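Local coordinates for protein packaging enzyme P4 (Pseudomonas phage phi6, PDB 4BLO) that hydrolyses nucleoside triphosphates and, as a hexameric RecA-like helicase, probably drives RNA packaging into the virus particle, at residues L[23-28]-L[96-101]; L[123-128]-L[242-247]; L[184-189]-L[227-232]. All coordinates share one frame; numbering follows the deposited sequence.

Interaction 1: L[23-28]-L[96-101]; sequences SPVSLQ and GIYSVP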
loop_
_atom_site.group_PDB
_atom_site.type_symbol
_atom_site.label_atom_id
_atom_site.label_comp_id
_atom_site.label_asym_id
_atom_site.label_seq_id
_atom_site.Cartn_x
_atom_site.Cartn_y
_atom_site.Cartn_z
ATOM N N SER L 23 8.333 -34.158 -17.897
ATOM C CA SER L 23 7.885 -33.410 -16.731
ATOM C C SER L 23 7.054 -32.157 -17.094
ATOM O O SER L 23 7.572 -31.229 -17.746
ATOM C CB SER L 23 9.083 -33.006 -15.870
ATOM O OG SER L 23 9.992 -32.179 -16.581
ATOM N N PRO L 24 5.768 -32.111 -16.639
ATOM C CA PRO L 24 4.968 -30.892 -16.836
ATOM C C PRO L 24 5.383 -29.830 -15.806
ATOM O O PRO L 24 5.443 -30.128 -14.607
ATOM C CB PRO L 24 3.522 -31.370 -16.643
ATOM C CG PRO L 24 3.614 -32.633 -15.868
ATOM C CD PRO L 24 5.040 -33.112 -15.831
ATOM N N VAL L 25 5.718 -28.613 -16.269
ATOM C CA VAL L 25 6.173 -27.553 -15.365
ATOM C C VAL L 25 5.275 -26.333 -15.423
ATOM O O VAL L 25 4.548 -26.108 -16.399
ATOM C CB VAL L 25 7.654 -27.131 -15.576
ATOM C CG1 VAL L 25 8.610 -28.233 -15.154
ATOM C CG2 VAL L 25 7.932 -26.677 -17.014
ATOM N N SER L 26 5.371 -25.530 -14.362
ATOM C CA SER L 26 4.673 -24.266 -14.187
ATOM C C SER L 26 5.611 -23.245 -13.551
ATOM O O SER L 26 6.769 -23.550 -13.262
ATOM C CB SER L 26 3.425 -24.452 -13.329
ATOM O OG SER L 26 2.467 -25.275 -13.978
ATOM N N LEU L 27 5.118 -22.024 -13.359
ATOM C CA LEU L 27 5.852 -20.944 -12.715
ATOM C C LEU L 27 4.871 -20.058 -11.992
ATOM O O LEU L 27 3.704 -19.988 -12.370
ATOM C CB LEU L 27 6.709 -20.148 -13.704
ATOM C CG LEU L 27 7.899 -19.421 -13.082
ATOM C CD1 LEU L 27 9.073 -20.352 -12.879
ATOM C CD2 LEU L 27 8.307 -18.247 -13.917
ATOM N N GLN L 28 5.249 -19.486 -10.863
ATOM C CA GLN L 28 4.419 -18.610 -10.062
ATOM C C GLN L 28 5.269 -17.491 -9.487
ATOM O O GLN L 28 6.434 -17.721 -9.126
ATOM C CB GLN L 28 3.721 -19.390 -8.949
ATOM C CG GLN L 28 2.542 -18.646 -8.317
ATOM C CD GLN L 28 2.197 -19.146 -6.936
ATOM O OE1 GLN L 28 2.954 -19.869 -6.290
ATOM N NE2 GLN L 28 1.044 -18.767 -6.453
ATOM N N GLY L 96 -2.895 -20.862 -4.042
ATOM C CA GLY L 96 -2.019 -21.982 -3.735
ATOM C C GLY L 96 -0.586 -21.552 -3.946
ATOM O O GLY L 96 -0.331 -20.375 -4.224
ATOM N N ILE L 97 0.361 -22.480 -3.820
ATOM C CA ILE L 97 1.767 -22.127 -3.991
ATOM C C ILE L 97 2.437 -23.165 -4.869
ATOM O O ILE L 97 2.237 -24.359 -4.653
ATOM C CB ILE L 97 2.485 -21.960 -2.616
ATOM C CG1 ILE L 97 1.904 -20.765 -1.831
ATOM C CG2 ILE L 97 4.007 -21.810 -2.756
ATOM C CD1 ILE L 97 1.565 -21.110 -0.512
ATOM N N TYR L 98 3.225 -22.711 -5.862
ATOM C CA TYR L 98 3.942 -23.618 -6.748
ATOM C C TYR L 98 5.429 -23.296 -6.800
ATOM O O TYR L 98 5.819 -22.137 -6.978
ATOM C CB TYR L 98 3.358 -23.611 -8.175
ATOM C CG TYR L 98 4.031 -24.587 -9.117
ATOM C CD1 TYR L 98 5.214 -24.254 -9.773
ATOM C CD2 TYR L 98 3.485 -25.842 -9.361
ATOM C CE1 TYR L 98 5.863 -25.164 -10.611
ATOM C CE2 TYR L 98 4.105 -26.747 -10.225
ATOM C CZ TYR L 98 5.302 -26.408 -10.839
ATOM O OH TYR L 98 5.931 -27.290 -11.688
ATOM N N SER L 99 6.247 -24.343 -6.696
ATOM C CA SER L 99 7.687 -24.292 -6.873
ATOM C C SER L 99 8.064 -25.396 -7.825
ATOM O O SER L 99 7.482 -26.488 -7.753
ATOM C CB SER L 99 8.429 -24.407 -5.550
ATOM O OG SER L 99 8.406 -23.128 -4.951
ATOM N N VAL L 100 8.975 -25.120 -8.762
ATOM C CA VAL L 100 9.292 -26.163 -9.712
ATOM C C VAL L 100 10.035 -27.295 -8.941
ATOM O O VAL L 100 10.894 -27.013 -8.088
ATOM C CB VAL L 100 9.977 -25.672 -11.026
ATOM C CG1 VAL L 100 9.473 -24.291 -11.437
ATOM C CG2 VAL L 100 11.489 -25.693 -10.947
ATOM N N PRO L 101 9.583 -28.564 -9.135
ATOM C CA PRO L 101 10.179 -29.689 -8.388
ATOM C C PRO L 101 11.641 -29.949 -8.726
ATOM O O PRO L 101 12.093 -29.657 -9.831
ATOM C CB PRO L 101 9.318 -30.885 -8.802
ATOM C CG PRO L 101 8.071 -30.303 -9.386
ATOM C CD PRO L 101 8.521 -29.041 -10.046
#
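V25 approaches Y98 through its backbone: its CA lies 3.7 Å from the Y98 OH, at the far end of the tyrosine ring. The valine side chain turns off to helix 208-222 and to Y223. At S26 the same hydroxyl accepts a weak, bent bond from the backbone, with S26 N 3.2 Å from Y98 OH. The ring then runs back beneath the serine. S26 CB stands over the middle of one ring face, 3.7 Å from the centroid and 14° off the normal, a CH-pi contact made by the methylene carbon. The CA-CB bond of Y98 points toward segment 23-28, and CG is anti to the backbone N (chi1 -177°); P33 also touches the ring.

The short strand around S26 and L27 pairs antiparallel with 34-35, and segment 96-101 crosses beside it as an irregular chain just after helix 92-95. L27 starts away from that chain, yet its CD1 comes within 4.2 Å of V100 CG1, and both side chains reach helix 208-222. L27 also packs on L93 of a third subunit.

Q28 grips backbone with both ends of its amide. Its chain is extended beyond CG, and OE1 takes the N-H of Y98 (N to OE1 2.9 Å, 163° at the hydrogen), the donor standing well above the carbonyl plane. Q28 NE2 gives its hydrogen to G96 O at 3.1 Å, with that oxygen tilted a little from the amide plane. The two bonded backbone atoms, G96 O and Y98 N, lie on either side of I97 in sequence, so the amide spans that residue. NE2 also bonds G31 O, while Q28 O is hydrogen-bonded by R195 NH2 of a second subunit.

Interaction 2: L[123-128]-L[242-247]; sequences ALMGAT and YVFGQV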
loop_
_atom_site.group_PDB
_atom_site.type_symbol
_atom_site.label_atom_id
_atom_site.label_comp_id
_atom_site.label_asym_id
_atom_site.label_seq_id
_atom_site.Cartn_x
_atom_site.Cartn_y
_atom_site.Cartn_z
ATOM N N ALA L 123 24.115 -16.723 -11.052
ATOM C CA ALA L 123 23.690 -15.326 -10.979
ATOM C C ALA L 123 24.875 -14.404 -10.856
ATOM O O ALA L 123 25.606 -14.435 -9.871
ATOM C CB ALA L 123 22.714 -15.109 -9.819
ATOM N N LEU L 124 25.061 -13.580 -11.877
ATOM C CA LEU L 124 26.157 -12.630 -11.937
ATOM C C LEU L 124 25.669 -11.301 -11.377
ATOM O O LEU L 124 24.991 -10.542 -12.061
ATOM C CB LEU L 124 26.694 -12.530 -13.384
ATOM C CG LEU L 124 27.801 -11.556 -13.754
ATOM C CD1 LEU L 124 29.102 -11.931 -13.112
ATOM C CD2 LEU L 124 27.942 -11.513 -15.244
ATOM N N MET L 125 26.010 -11.067 -10.085
ATOM C CA MET L 125 25.670 -9.912 -9.250
ATOM C C MET L 125 26.704 -8.788 -9.323
ATOM O O MET L 125 27.849 -9.008 -9.713
ATOM C CB MET L 125 25.548 -10.369 -7.784
ATOM C CG MET L 125 24.214 -10.993 -7.445
ATOM S SD MET L 125 23.506 -10.125 -6.041
ATOM C CE MET L 125 21.805 -10.173 -6.465
ATOM N N GLY L 126 26.288 -7.616 -8.864
ATOM C CA GLY L 126 27.126 -6.429 -8.777
ATOM C C GLY L 126 26.363 -5.135 -8.867
ATOM O O GLY L 126 25.328 -5.063 -9.537
ATOM N N ALA L 127 26.892 -4.075 -8.221
ATOM C CA ALA L 127 26.364 -2.707 -8.269
ATOM C C ALA L 127 26.491 -2.200 -9.711
ATOM O O ALA L 127 27.123 -2.886 -10.510
ATOM C CB ALA L 127 27.146 -1.816 -7.311
ATOM N N THR L 128 25.879 -1.069 -10.084
ATOM C CA THR L 128 26.010 -0.592 -11.462
ATOM C C THR L 128 27.440 -0.176 -11.754
ATOM O O THR L 128 28.081 0.459 -10.915
ATOM C CB THR L 128 25.037 0.541 -11.785
ATOM O OG1 THR L 128 24.998 1.497 -10.726
ATOM C CG2 THR L 128 23.654 0.032 -12.110
ATOM N N TYR L 242 24.412 -8.769 1.923
ATOM C CA TYR L 242 23.298 -9.550 2.459
ATOM C C TYR L 242 22.547 -10.224 1.315
ATOM O O TYR L 242 22.334 -11.419 1.387
ATOM C CB TYR L 242 22.352 -8.659 3.298
ATOM C CG TYR L 242 21.085 -9.348 3.769
ATOM C CD1 TYR L 242 21.056 -10.060 4.968
ATOM C CD2 TYR L 242 19.908 -9.277 3.024
ATOM C CE1 TYR L 242 19.895 -10.705 5.399
ATOM C CE2 TYR L 242 18.748 -9.928 3.443
ATOM C CZ TYR L 242 18.746 -10.636 4.634
ATOM O OH TYR L 242 17.596 -11.261 5.056
ATOM N N VAL L 243 22.169 -9.471 0.265
ATOM C CA VAL L 243 21.426 -9.961 -0.905
ATOM C C VAL L 243 22.234 -11.055 -1.627
ATOM O O VAL L 243 21.660 -12.071 -2.008
ATOM C CB VAL L 243 21.007 -8.807 -1.864
ATOM C CG1 VAL L 243 20.329 -9.337 -3.138
ATOM C CG2 VAL L 243 20.080 -7.824 -1.156
ATOM N N PHE L 244 23.549 -10.890 -1.761
ATOM C CA PHE L 244 24.357 -11.907 -2.422
ATOM C C PHE L 244 24.297 -13.228 -1.633
ATOM O O PHE L 244 24.015 -14.281 -2.226
ATOM C CB PHE L 244 25.812 -11.426 -2.630
ATOM C CG PHE L 244 26.652 -12.424 -3.385
ATOM C CD1 PHE L 244 26.532 -12.555 -4.763
ATOM C CD2 PHE L 244 27.538 -13.257 -2.715
ATOM C CE1 PHE L 244 27.295 -13.494 -5.461
ATOM C CE2 PHE L 244 28.303 -14.190 -3.412
ATOM C CZ PHE L 244 28.170 -14.315 -4.778
ATOM N N GLY L 245 24.504 -13.141 -0.316
ATOM C CA GLY L 245 24.454 -14.284 0.591
ATOM C C GLY L 245 23.153 -15.046 0.465
ATOM O O GLY L 245 23.127 -16.284 0.514
ATOM N N GLN L 246 22.083 -14.294 0.217
ATOM C CA GLN L 246 20.753 -14.830 0.055
ATOM C C GLN L 246 20.596 -15.474 -1.315
ATOM O O GLN L 246 19.939 -16.501 -1.421
ATOM C CB GLN L 246 19.707 -13.727 0.265
ATOM C CG GLN L 246 19.695 -13.084 1.672
ATOM C CD GLN L 246 19.386 -14.022 2.813
ATOM O OE1 GLN L 246 18.523 -14.889 2.697
ATOM N NE2 GLN L 246 20.072 -13.859 3.938
ATOM N N VAL L 247 21.205 -14.884 -2.364
ATOM C CA VAL L 247 21.145 -15.373 -3.749
ATOM C C VAL L 247 21.955 -16.670 -3.865
ATOM O O VAL L 247 21.535 -17.604 -4.563
ATOM C CB VAL L 247 21.598 -14.291 -4.766
ATOM C CG1 VAL L 247 21.824 -14.892 -6.151
ATOM C CG2 VAL L 247 20.576 -13.150 -4.846
#
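M125 reaches from its strand to three side chains of helix 242-247. Its CE meets V247 CG2 tip to tip at 3.6 Å and V243 CG1 at 3.7 Å. These valines lie one helical turn apart, V247 N bonding to V243 O, and the methionine methyl group sits against both. Nearer the strand, M125 CB and CG come up to the edge of the F244 ring, CB lying 3.9 Å from F244 CD1 and CG in the plane of the ring. The sulfur stays at this edge as well: SD is 5.5 Å from the ring centroid and 86° off its normal, a Met-aromatic contact made at the ring edge. The bends at chi2 and chi3 carry SD past the phenyl rim and CE on to the valines. Two residues back along the strand, A123 CB adds a smaller apolar touch, 3.8 Å from V247 CG1.

In the next shell, F244 also packs on A254 and L256 of strand 253-258, V243 and V247 touch Y210 of helix 208-222, and M125 rests beside V231 and P233. The strand itself runs on into what fits a P-loop (Walker A): G126 O bonds K132 NZ, and A127 touches the bound ADP. The core packing thus adjoins the start of the nucleotide site.

Strand 123-126 and helix 242-247 run antiparallel, at 173°, with their axes 9.8 Å apart. Helix 240-248 belongs to the beta-alpha-beta crossover from strand 226-231 to strand 253-258, and strand 120-126 lies between those two parallel strands, with the helix packed against its A123 and M125 side.

Interaction 3: L[184-189]-L[227-232]; sequences VAVDSV and VVMVVN
Parallel strand pairing joins strands 184-187 and 226-231 near the middle of the RecA-like sheet, with A185 opposite V228 and V186 opposite M229. V228 N bonds V184 O; V186 then donates to V228 O (N to O 2.8 Å), and V230 N returns to V186 O at 2.8 Å, almost in line with that carbonyl. V186 and M229 lie side by side, V186 CG2 4.1 Å from M229 CG, on the side of V184 and V227 that meets helix 167-179. A185 and V228 point to the other side, where A185 packs on L136 of helix 132-140.

The two strands are successive in a beta-alpha-beta crossover through helix 208-222. D187, farther along the same segment, is placed like a Walker B aspartate: its side chain comes within about 4 Å of the bound calcium ion, and OD2 bonds S133 OG. Its CG is anti to the backbone N (chi1 -166°), and OD1 lies against V230, 3.4 Å from CG2.

A cis peptide joins D187 to S188 as the strands part. V189 N keeps a weak bond to V230 O, V189 CG1 runs beside V231 CG1 at 3.6 Å, and V189 CG2 rests on M229 SD.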
loop_
_atom_site.group_PDB
_atom_site.type_symbol
_atom_site.label_atom_id
_atom_site.label_comp_id
_atom_site.label_asym_id
_atom_site.label_seq_id
_atom_site.Cartn_x
_atom_site.Cartn_y
_atom_site.Cartn_z
ATOM N N VAL L 184 24.433 -20.648 -22.536
ATOM C CA VAL L 184 23.517 -19.518 -22.665
ATOM C C VAL L 184 23.714 -18.542 -21.512
ATOM O O VAL L 184 23.867 -18.959 -20.360
ATOM C CB VAL L 184 22.042 -20.002 -22.765
ATOM C CG1 VAL L 184 21.086 -18.840 -22.970
ATOM C CG2 VAL L 184 21.866 -21.013 -23.890
ATOM N N ALA L 185 23.699 -17.229 -21.834
ATOM C CA ALA L 185 23.809 -16.143 -20.866
ATOM C C ALA L 185 22.754 -15.092 -21.116
ATOM O O ALA L 185 22.399 -14.851 -22.270
ATOM C CB ALA L 185 25.182 -15.521 -20.936
ATOM N N VAL L 186 22.248 -14.459 -20.041
ATOM C CA VAL L 186 21.236 -13.398 -20.135
ATOM C C VAL L 186 21.766 -12.102 -19.517
ATOM O O VAL L 186 22.008 -12.044 -18.308
ATOM C CB VAL L 186 19.869 -13.783 -19.509
ATOM C CG1 VAL L 186 18.793 -12.767 -19.875
ATOM C CG2 VAL L 186 19.443 -15.177 -19.940
ATOM N N ASP L 187 21.945 -11.074 -20.378
ATOM C CA ASP L 187 22.340 -9.705 -20.028
ATOM C C ASP L 187 21.347 -8.727 -20.673
ATOM O O ASP L 187 21.445 -8.469 -21.866
ATOM C CB ASP L 187 23.787 -9.392 -20.454
ATOM C CG ASP L 187 24.390 -8.129 -19.846
ATOM O OD1 ASP L 187 23.845 -7.625 -18.834
ATOM O OD2 ASP L 187 25.427 -7.655 -20.373
ATOM N N SER L 188 20.319 -8.262 -19.941
ATOM C CA SER L 188 20.069 -8.386 -18.500
ATOM C C SER L 188 18.790 -9.114 -18.191
ATOM O O SER L 188 18.004 -9.416 -19.090
ATOM C CB SER L 188 19.925 -6.978 -17.916
ATOM O OG SER L 188 20.480 -6.839 -16.624
ATOM N N VAL L 189 18.540 -9.303 -16.887
ATOM C CA VAL L 189 17.307 -9.847 -16.335
ATOM C C VAL L 189 16.501 -8.651 -15.683
ATOM O O VAL L 189 15.357 -8.847 -15.272
ATOM C CB VAL L 189 17.582 -11.054 -15.386
ATOM C CG1 VAL L 189 17.754 -10.634 -13.926
ATOM C CG2 VAL L 189 16.515 -12.124 -15.534
ATOM N N VAL L 227 22.932 -21.936 -17.470
ATOM C CA VAL L 227 22.662 -20.543 -17.797
ATOM C C VAL L 227 23.287 -19.597 -16.752
ATOM O O VAL L 227 23.270 -19.881 -15.561
ATOM C CB VAL L 227 21.122 -20.314 -17.944
ATOM C CG1 VAL L 227 20.774 -18.852 -18.263
ATOM C CG2 VAL L 227 20.509 -21.256 -18.986
ATOM N N VAL L 228 23.836 -18.471 -17.228
ATOM C CA VAL L 228 24.373 -17.370 -16.426
ATOM C C VAL L 228 23.459 -16.157 -16.646
ATOM O O VAL L 228 23.361 -15.666 -17.765
ATOM C CB VAL L 228 25.865 -17.039 -16.756
ATOM C CG1 VAL L 228 26.299 -15.687 -16.152
ATOM C CG2 VAL L 228 26.787 -18.167 -16.300
ATOM N N MET L 229 22.798 -15.686 -15.598
ATOM C CA MET L 229 21.925 -14.503 -15.675
ATOM C C MET L 229 22.543 -13.355 -14.910
ATOM O O MET L 229 22.916 -13.547 -13.749
ATOM C CB MET L 229 20.513 -14.795 -15.122
ATOM C CG MET L 229 19.769 -15.851 -15.892
ATOM S SD MET L 229 17.987 -15.782 -15.615
ATOM C CE MET L 229 17.907 -16.081 -13.881
ATOM N N VAL L 230 22.665 -12.161 -15.539
ATOM C CA VAL L 230 23.225 -11.017 -14.808
ATOM C C VAL L 230 22.063 -10.361 -14.081
ATOM O O VAL L 230 21.038 -10.040 -14.694
ATOM C CB VAL L 230 24.142 -10.020 -15.576
ATOM C CG1 VAL L 230 24.460 -10.484 -16.980
ATOM C CG2 VAL L 230 23.643 -8.575 -15.539
ATOM N N VAL L 231 22.192 -10.280 -12.745
ATOM C CA VAL L 231 21.140 -9.788 -11.860
ATOM C C VAL L 231 21.617 -8.470 -11.184
ATOM O O VAL L 231 22.566 -8.456 -10.388
ATOM C CB VAL L 231 20.627 -10.895 -10.865
ATOM C CG1 VAL L 231 20.132 -12.117 -11.627
ATOM C CG2 VAL L 231 21.688 -11.335 -9.875
ATOM N N ASN L 232 21.003 -7.347 -11.608
ATOM C CA ASN L 232 21.337 -6.020 -11.094
ATOM C C ASN L 232 20.212 -5.571 -10.147
ATOM O O ASN L 232 19.111 -5.232 -10.596
ATOM C CB ASN L 232 21.584 -5.003 -12.231
ATOM C CG ASN L 232 22.313 -3.722 -11.816
ATOM O OD1 ASN L 232 22.036 -3.091 -10.770
ATOM N ND2 ASN L 232 23.225 -3.270 -12.674
#

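From the N terminus, interaction 1 comes first, closing a loop of 67 residues by joining the short ribbon strand after helix 7-22 to the chain leaving helix 92-95, at the subunit interfaces. It is complete before interaction 2 opens at strand 120-126. Interaction 2 spans a much longer excursion, returning only at helix 240-248, and within that excursion lies interaction 3, which joins strands 184-187 and 226-231 and closes a shorter loop of 37 residues. Interactions 2 and 3 touch directly: strand 120-126 pairs with strand 226-231, L124 N lying 2.8 Å from M229 O. Interaction 1 stays apart, about 10 Å from interaction 3 at the nearest atoms, though helix 208-222 packs on both 1 and 2.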